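PDB 2IUY: glycosyltransferase from Streptomyces viridochromogenes, which probably transfers a sugar from a nucleotide-activated donor, as a retaining GT-B glycosyltransferase of family GT4, during biosynthesis of the antibiotic avilamycin A. Local coordinates for residues A[43-48]-A[60-65]; A[5-10]-A[51-56]. All blocks are in the same frame, centred on the assembly; numbering follows the deposited sequence.

Contact 1: A[43-48]-A[60-65]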
ATOM      1  N   LEU A  43       4.954 -12.718  -8.817  1.00  7.14           N
ATOM      2  CA  LEU A  43       4.296 -13.703  -9.661  1.00  6.63           C
ATOM      3  C   LEU A  43       5.147 -14.051 -10.897  1.00  7.60           C
ATOM      4  O   LEU A  43       5.252 -15.187 -11.233  1.00  6.87           O
ATOM      5  CB  LEU A  43       2.916 -13.183 -10.111  1.00  6.20           C
ATOM      6  CG  LEU A  43       1.873 -13.094  -8.980  1.00  5.48           C
ATOM      7  CD1 LEU A  43       0.668 -12.355  -9.440  1.00  5.93           C
ATOM      8  CD2 LEU A  43       1.538 -14.556  -8.446  1.00  4.53           C
ATOM      9  N   LEU A  44       5.693 -13.029 -11.564  1.00  8.66           N
ATOM     10  CA  LEU A  44       6.593 -13.168 -12.680  1.00  9.83           C
ATOM     11  C   LEU A  44       7.878 -13.888 -12.277  1.00 11.48           C
ATOM     12  O   LEU A  44       8.385 -14.710 -13.039  1.00 12.54           O
ATOM     13  CB  LEU A  44       6.901 -11.781 -13.276  1.00 10.31           C
ATOM     14  CG  LEU A  44       5.749 -11.029 -13.991  1.00 10.79           C
ATOM     15  CD1 LEU A  44       6.196  -9.570 -14.321  1.00 10.15           C
ATOM     16  CD2 LEU A  44       5.252 -11.805 -15.256  1.00  8.66           C
ATOM     17  N   GLU A  45       8.433 -13.571 -11.099  1.00 11.58           N
ATOM     18  CA  GLU A  45       9.661 -14.219 -10.649  1.00 12.98           C
ATOM     19  C   GLU A  45       9.394 -15.695 -10.392  1.00 13.13           C
ATOM     20  O   GLU A  45      10.285 -16.551 -10.572  1.00 13.66           O
ATOM     21  CB  GLU A  45      10.181 -13.584  -9.359  1.00 12.80           C
ATOM     22  CG  GLU A  45      11.708 -13.472  -9.282  1.00 20.20           C
ATOM     23  CD  GLU A  45      12.149 -12.401  -8.279  1.00 25.45           C
ATOM     24  OE1 GLU A  45      11.926 -11.191  -8.535  1.00 30.75           O
ATOM     25  OE2 GLU A  45      12.737 -12.765  -7.243  1.00 30.15           O
ATOM     26  N   LEU A  46       8.183 -15.992  -9.942  1.00 12.34           N
ATOM     27  CA  LEU A  46       7.757 -17.396  -9.741  1.00 12.78           C
ATOM     28  C   LEU A  46       7.465 -18.174 -11.006  1.00 12.68           C
ATOM     29  O   LEU A  46       7.208 -19.364 -10.916  1.00 13.67           O
ATOM     30  CB  LEU A  46       6.532 -17.475  -8.827  1.00 11.91           C
ATOM     31  CG  LEU A  46       6.783 -17.048  -7.386  1.00 11.30           C
ATOM     32  CD1 LEU A  46       5.488 -16.727  -6.697  1.00 11.26           C
ATOM     33  CD2 LEU A  46       7.641 -18.091  -6.585  1.00 12.98           C
ATOM     34  N   GLY A  47       7.436 -17.519 -12.165  1.00 13.06           N
ATOM     35  CA  GLY A  47       7.273 -18.230 -13.447  1.00 12.91           C
ATOM     36  C   GLY A  47       5.879 -18.165 -14.049  1.00 12.76           C
ATOM     37  O   GLY A  47       5.645 -18.722 -15.117  1.00 12.35           O
ATOM     38  N   HIS A  48       4.960 -17.451 -13.380  1.00 12.14           N
ATOM     39  CA  HIS A  48       3.576 -17.235 -13.881  1.00 11.12           C
ATOM     40  C   HIS A  48       3.432 -16.122 -14.889  1.00 11.50           C
ATOM     41  O   HIS A  48       4.263 -15.207 -14.949  1.00 10.49           O
ATOM     42  CB  HIS A  48       2.624 -17.042 -12.698  1.00 11.61           C
ATOM     43  CG  HIS A  48       2.754 -18.150 -11.695  1.00 13.01           C
ATOM     44  ND1 HIS A  48       2.362 -19.433 -11.974  1.00 10.57           N
ATOM     45  CD2 HIS A  48       3.365 -18.199 -10.488  1.00 13.15           C
ATOM     46  CE1 HIS A  48       2.636 -20.210 -10.943  1.00 14.15           C
ATOM     47  NE2 HIS A  48       3.253 -19.488 -10.031  1.00 13.18           N
ATOM     48  N   ALA A  60       5.959  -2.274 -20.162  1.00 24.56           N
ATOM     49  CA  ALA A  60       5.481  -3.601 -20.592  1.00 27.11           C
ATOM     50  C   ALA A  60       6.571  -4.651 -20.867  1.00 28.76           C
ATOM     51  O   ALA A  60       6.250  -5.813 -21.189  1.00 29.01           O
ATOM     52  CB  ALA A  60       4.522  -3.485 -21.779  1.00 27.30           C
ATOM     53  N   GLY A  61       7.831  -4.261 -20.654  1.00 29.64           N
ATOM     54  CA  GLY A  61       9.008  -5.108 -20.971  1.00 30.50           C
ATOM     55  C   GLY A  61       9.180  -6.517 -20.380  1.00 29.73           C
ATOM     56  O   GLY A  61       9.478  -7.436 -21.120  1.00 30.27           O
ATOM     57  N   ARG A  62       9.049  -6.662 -19.060  1.00 29.71           N
ATOM     58  CA  ARG A  62       9.209  -7.948 -18.358  1.00 29.97           C
ATOM     59  C   ARG A  62       8.653  -9.116 -19.215  1.00 29.25           C
ATOM     60  O   ARG A  62       7.547  -9.018 -19.769  1.00 28.59           O
ATOM     61  CB  ARG A  62       8.514  -7.896 -16.992  1.00 30.51           C
ATOM     62  CG  ARG A  62       9.397  -7.851 -15.753  1.00 33.29           C
ATOM     63  CD  ARG A  62       9.907  -9.256 -15.307  1.00 37.85           C
ATOM     64  NE  ARG A  62       9.957  -9.392 -13.840  1.00 41.81           N
ATOM     65  CZ  ARG A  62      10.403 -10.469 -13.172  1.00 45.52           C
ATOM     66  NH1 ARG A  62      10.864 -11.547 -13.822  1.00 44.65           N
ATOM     67  NH2 ARG A  62      10.376 -10.473 -11.832  1.00 46.00           N
ATOM     68  N   PRO A  63       9.450 -10.193 -19.390  1.00 28.22           N
ATOM     69  CA  PRO A  63       8.866 -11.357 -20.062  1.00 27.11           C
ATOM     70  C   PRO A  63       7.878 -12.036 -19.111  1.00 24.69           C
ATOM     71  O   PRO A  63       8.086 -12.048 -17.889  1.00 23.95           O
ATOM     72  CB  PRO A  63      10.076 -12.267 -20.345  1.00 27.55           C
ATOM     73  CG  PRO A  63      11.322 -11.385 -20.075  1.00 28.49           C
ATOM     74  CD  PRO A  63      10.864 -10.419 -19.018  1.00 28.76           C
ATOM     75  N   GLY A  64       6.811 -12.578 -19.681  1.00 22.44           N
ATOM     76  CA  GLY A  64       5.703 -13.086 -18.892  1.00 19.51           C
ATOM     77  C   GLY A  64       4.642 -12.027 -18.631  1.00 17.35           C
ATOM     78  O   GLY A  64       3.566 -12.356 -18.204  1.00 17.54           O
ATOM     79  N   LEU A  65       4.948 -10.754 -18.889  1.00 16.83           N
ATOM     80  CA  LEU A  65       4.016  -9.654 -18.652  1.00 15.54           C
ATOM     81  C   LEU A  65       3.358  -9.155 -19.945  1.00 15.98           C
ATOM     82  O   LEU A  65       4.037  -8.822 -20.922  1.00 15.74           O
ATOM     83  CB  LEU A  65       4.690  -8.496 -17.878  1.00 15.60           C
ATOM     84  CG  LEU A  65       3.820  -7.236 -17.627  1.00 15.90           C
ATOM     85  CD1 LEU A  65       2.560  -7.514 -16.725  1.00 13.57           C
ATOM     86  CD2 LEU A  65       4.619  -6.009 -17.135  1.00 15.34           C
TER

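Contact 2: A[5-10]-A[51-56]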
ATOM      1  N   LYS A   5      -1.758 -18.500 -15.660  1.00  9.25           N
ATOM      2  CA  LYS A   5      -2.023 -17.240 -16.341  1.00  8.95           C
ATOM      3  C   LYS A   5      -2.899 -16.442 -15.412  1.00  9.02           C
ATOM      4  O   LYS A   5      -3.963 -16.905 -15.036  1.00  7.65           O
ATOM      5  CB  LYS A   5      -2.658 -17.455 -17.716  1.00  9.01           C
ATOM      6  CG  LYS A   5      -1.761 -18.342 -18.636  1.00 11.63           C
ATOM      7  CD  LYS A   5      -2.008 -18.009 -20.080  1.00 17.78           C
ATOM      8  CE  LYS A   5      -2.984 -18.874 -20.791  1.00 26.08           C
ATOM      9  NZ  LYS A   5      -3.295 -18.245 -22.180  1.00 29.48           N
ATOM     10  N   VAL A   6      -2.389 -15.293 -14.953  1.00  9.19           N
ATOM     11  CA  VAL A   6      -3.073 -14.511 -13.905  1.00  8.24           C
ATOM     12  C   VAL A   6      -3.447 -13.145 -14.488  1.00  8.97           C
ATOM     13  O   VAL A   6      -2.576 -12.402 -14.983  1.00  9.83           O
ATOM     14  CB  VAL A   6      -2.243 -14.313 -12.602  1.00  8.46           C
ATOM     15  CG1 VAL A   6      -3.101 -13.574 -11.478  1.00  7.68           C
ATOM     16  CG2 VAL A   6      -1.596 -15.655 -12.055  1.00  9.43           C
ATOM     17  N   ALA A   7      -4.736 -12.840 -14.479  1.00  8.90           N
ATOM     18  CA  ALA A   7      -5.212 -11.510 -14.831  1.00  9.51           C
ATOM     19  C   ALA A   7      -5.265 -10.706 -13.551  1.00 10.73           C
ATOM     20  O   ALA A   7      -6.038 -11.052 -12.652  1.00 11.31           O
ATOM     21  CB  ALA A   7      -6.581 -11.579 -15.474  1.00  8.47           C
ATOM     22  N   LEU A   8      -4.412  -9.669 -13.461  1.00 11.15           N
ATOM     23  CA  LEU A   8      -4.317  -8.786 -12.293  1.00 11.18           C
ATOM     24  C   LEU A   8      -5.024  -7.521 -12.642  1.00 11.58           C
ATOM     25  O   LEU A   8      -4.582  -6.862 -13.574  1.00 11.29           O
ATOM     26  CB  LEU A   8      -2.874  -8.379 -11.979  1.00 11.53           C
ATOM     27  CG  LEU A   8      -1.965  -9.275 -11.165  1.00 12.35           C
ATOM     28  CD1 LEU A   8      -0.577  -8.542 -10.991  1.00  8.62           C
ATOM     29  CD2 LEU A   8      -2.649  -9.689  -9.829  1.00  9.41           C
ATOM     30  N   VAL A   9      -6.073  -7.160 -11.885  1.00 10.92           N
ATOM     31  CA  VAL A   9      -6.913  -6.032 -12.255  1.00 10.90           C
ATOM     32  C   VAL A   9      -6.583  -4.945 -11.300  1.00 11.32           C
ATOM     33  O   VAL A   9      -6.913  -5.016 -10.109  1.00 11.80           O
ATOM     34  CB  VAL A   9      -8.488  -6.338 -12.237  1.00 11.69           C
ATOM     35  CG1 VAL A   9      -9.254  -5.229 -12.974  1.00  9.36           C
ATOM     36  CG2 VAL A   9      -8.807  -7.675 -12.937  1.00  9.64           C
ATOM     37  N   ASN A  10      -5.888  -3.938 -11.825  1.00 11.21           N
ATOM     38  CA  ASN A  10      -5.589  -2.724 -11.102  1.00 10.10           C
ATOM     39  C   ASN A  10      -6.853  -1.909 -11.037  1.00  9.93           C
ATOM     40  O   ASN A  10      -7.732  -2.053 -11.898  1.00  9.06           O
ATOM     41  CB  ASN A  10      -4.535  -1.914 -11.882  1.00  9.49           C
ATOM     42  CG  ASN A  10      -4.164  -0.627 -11.197  1.00  9.07           C
ATOM     43  OD1 ASN A  10      -3.888  -0.616 -10.000  1.00 10.34           O
ATOM     44  ND2 ASN A  10      -4.115   0.465 -11.954  1.00  7.25           N
ATOM     45  N   PHE A  51      -1.264 -10.806 -16.931  1.00 11.99           N
ATOM     46  CA  PHE A  51      -2.018  -9.941 -17.819  1.00 10.25           C
ATOM     47  C   PHE A  51      -2.490  -8.828 -16.897  1.00 10.30           C
ATOM     48  O   PHE A  51      -3.192  -9.087 -15.944  1.00  9.51           O
ATOM     49  CB  PHE A  51      -3.182 -10.738 -18.477  1.00 10.96           C
ATOM     50  CG  PHE A  51      -2.692 -11.857 -19.356  1.00 10.02           C
ATOM     51  CD1 PHE A  51      -2.486 -11.643 -20.728  1.00 10.39           C
ATOM     52  CD2 PHE A  51      -2.328 -13.095 -18.789  1.00 12.17           C
ATOM     53  CE1 PHE A  51      -1.995 -12.661 -21.525  1.00 11.59           C
ATOM     54  CE2 PHE A  51      -1.811 -14.142 -19.573  1.00 10.47           C
ATOM     55  CZ  PHE A  51      -1.659 -13.933 -20.939  1.00 11.48           C
ATOM     56  N   LEU A  52      -1.985  -7.606 -17.132  1.00 10.12           N
ATOM     57  CA  LEU A  52      -2.277  -6.476 -16.280  1.00 10.42           C
ATOM     58  C   LEU A  52      -3.409  -5.733 -16.956  1.00  9.94           C
ATOM     59  O   LEU A  52      -3.298  -5.399 -18.134  1.00 10.79           O
ATOM     60  CB  LEU A  52      -1.028  -5.570 -16.060  1.00 10.07           C
ATOM     61  CG  LEU A  52      -1.243  -4.202 -15.421  1.00 10.36           C
ATOM     62  CD1 LEU A  52      -1.658  -4.413 -13.918  1.00  7.15           C
ATOM     63  CD2 LEU A  52       0.040  -3.309 -15.553  1.00 10.28           C
ATOM     64  N   LEU A  53      -4.471  -5.482 -16.188  1.00  9.25           N
ATOM     65  CA  LEU A  53      -5.665  -4.803 -16.653  1.00  9.65           C
ATOM     66  C   LEU A  53      -5.839  -3.588 -15.767  1.00 10.70           C
ATOM     67  O   LEU A  53      -5.356  -3.569 -14.615  1.00 10.54           O
ATOM     68  CB  LEU A  53      -6.886  -5.715 -16.478  1.00  9.04           C
ATOM     69  CG  LEU A  53      -6.984  -6.866 -17.457  1.00 11.39           C
ATOM     70  CD1 LEU A  53      -7.554  -7.964 -16.638  1.00 15.86           C
ATOM     71  CD2 LEU A  53      -7.982  -6.441 -18.588  1.00  9.37           C
ATOM     72  N   GLY A  54      -6.504  -2.581 -16.340  1.00 10.55           N
ATOM     73  CA  GLY A  54      -6.848  -1.359 -15.664  1.00 10.37           C
ATOM     74  C   GLY A  54      -5.657  -0.457 -15.525  1.00 10.39           C
ATOM     75  O   GLY A  54      -5.654   0.387 -14.625  1.00 10.86           O
ATOM     76  N   ALA A  55      -4.632  -0.647 -16.377  1.00 10.04           N
ATOM     77  CA  ALA A  55      -3.411   0.204 -16.339  1.00 10.15           C
ATOM     78  C   ALA A  55      -2.671   0.283 -17.708  1.00 11.06           C
ATOM     79  O   ALA A  55      -1.471  -0.058 -17.799  1.00  8.90           O
ATOM     80  CB  ALA A  55      -2.464  -0.271 -15.221  1.00  9.58           C
ATOM     81  N   PRO A  56      -3.389   0.712 -18.765  1.00 12.02           N
ATOM     82  CA  PRO A  56      -2.805   0.706 -20.117  1.00 14.20           C
ATOM     83  C   PRO A  56      -1.630   1.730 -20.192  1.00 16.18           C
ATOM     84  O   PRO A  56      -1.571   2.670 -19.397  1.00 17.28           O
ATOM     85  CB  PRO A  56      -3.986   1.050 -21.052  1.00 13.67           C
ATOM     86  CG  PRO A  56      -5.076   1.624 -20.145  1.00 15.15           C
ATOM     87  CD  PRO A  56      -4.771   1.235 -18.719  1.00 12.08           C
TER

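Contact 1: A[43-48]-A[60-65]
Leu-44, in the last turn of helix 31-45, carries most of this contact. Its CG stands anti to the carbonyl carbon (chi1 -68°), and its branches run out to the loop 60-65. CD2 lies against the backbone of Gly-64, 3.4 Å from its C. CD1 meets Leu-65 CB at 4.0 Å and also lies along the aliphatic part of Arg-62. The CB of Leu-44 sits over one face of the Arg-62 guanidinium, 3.7 Å from CZ and above the centre of the group. Arg-62 bends at chi2 and chi3 and reaches toward Leu-44, the two meeting tip to tip. Next comes Glu-45, whose OE1 reaches the edge of the same guanidinium. It makes a long salt bridge with Arg-62 NH2 at 3.7 Å, with the carboxylate and guanidinium planes 34° apart. OE1 also has a hydrogen-bonding partner in His-321, so Arg-62 is its looser neighbour. Gly-47 closes the helix in a Schellman motif with positive phi; His-48 N bonds back to Leu-43 O at 3.1 Å. On the loop side, residues 62 to 65 form a type II beta turn. Gly-64 takes its positive-phi position (phi 90°) and brings its bare backbone against Leu-44 CD2. The contact thus joins the C-terminal end of helix 31-45 to the turn that leads into strand 65-67. Val-50 of strand 49-53 touches both Leu-44 and Leu-65, and helix 321-336 packs against Leu-43, Glu-45 and Leu-46.

Contact 2: A[5-10]-A[51-56]
Strands 5-9 and 49-53 are the two parallel strands of a beta-alpha-beta unit, with helix 31-45 as the crossover, in a Rossmann-like domain of the GT-B fold. The axes of 5-9 and 51-53 come within 4.7 Å and lie 19° apart. Phe-51 N gives the straightest bond, to Val-6 O at 2.8 Å, with an N-H...O angle of 174°. Leu-8 uses both its backbone groups: its N bonds to Phe-51 O at 2.8 Å, nearly along the C=O axis, and its O accepts Leu-53 N at 3.0 Å. Asn-10 N then bonds to Leu-53 O at 2.9 Å, from above the carbonyl plane. Ala-7, Val-9, Phe-51 and Leu-53 share one face of the sheet. There Leu-53 CD1 touches both Ala-7 CB and Val-9 CG2, each at 3.9 Å. Helix 73-82 packs on this face through Ile-76, Trp-79 and Leu-80. Leu-8 and Leu-52 point to the other face, where Leu-8 meets Leu-39 and Met-40 of helix 31-45. At the start of the pair, the bent aliphatic chain of Lys-5 crosses the Phe-51 ring obliquely at CE2. Past the strand ends, the Asn-10 side chain lies about 8 Å from that of Gly-30, a UDP-binding residue. Its CG is anti to the backbone N (chi1 180°), and its ND2 reaches Gly-54 O at 3.1 Å. This donor also lies above the carbonyl plane. Gly-54 has positive phi, and its backbone lies close beside Asn-10. The buried Asn-10 is thus held twice, by its backbone N and its side-chain amide, which would limit rotation of the amide.

The centres of contacts 1 and 2 lie 12 Å apart in the same parallel sheet domain. Their segments alternate along the chain: 5-10, 43-48, 51-56, then 60-65. Contact 2 pairs the first two strands in the chain, neighbours in the sheet. Contact 1 ties the end of the intervening helix 31-45 to the turn before strand 65-67, at one edge of the sheet. The two touch directly. Leu-43 on Leu-8 joins helix 31-45 to strand 5-9; Leu-65 on Leu-52 joins the start of strand 65-67 to strand 49-53. Contact 1 is plain packing, remote from the residues that bind UDP. Asn-10, just after strand 5-9, lies near but not at the UDP-binding residues Tyr-29 and Gly-30.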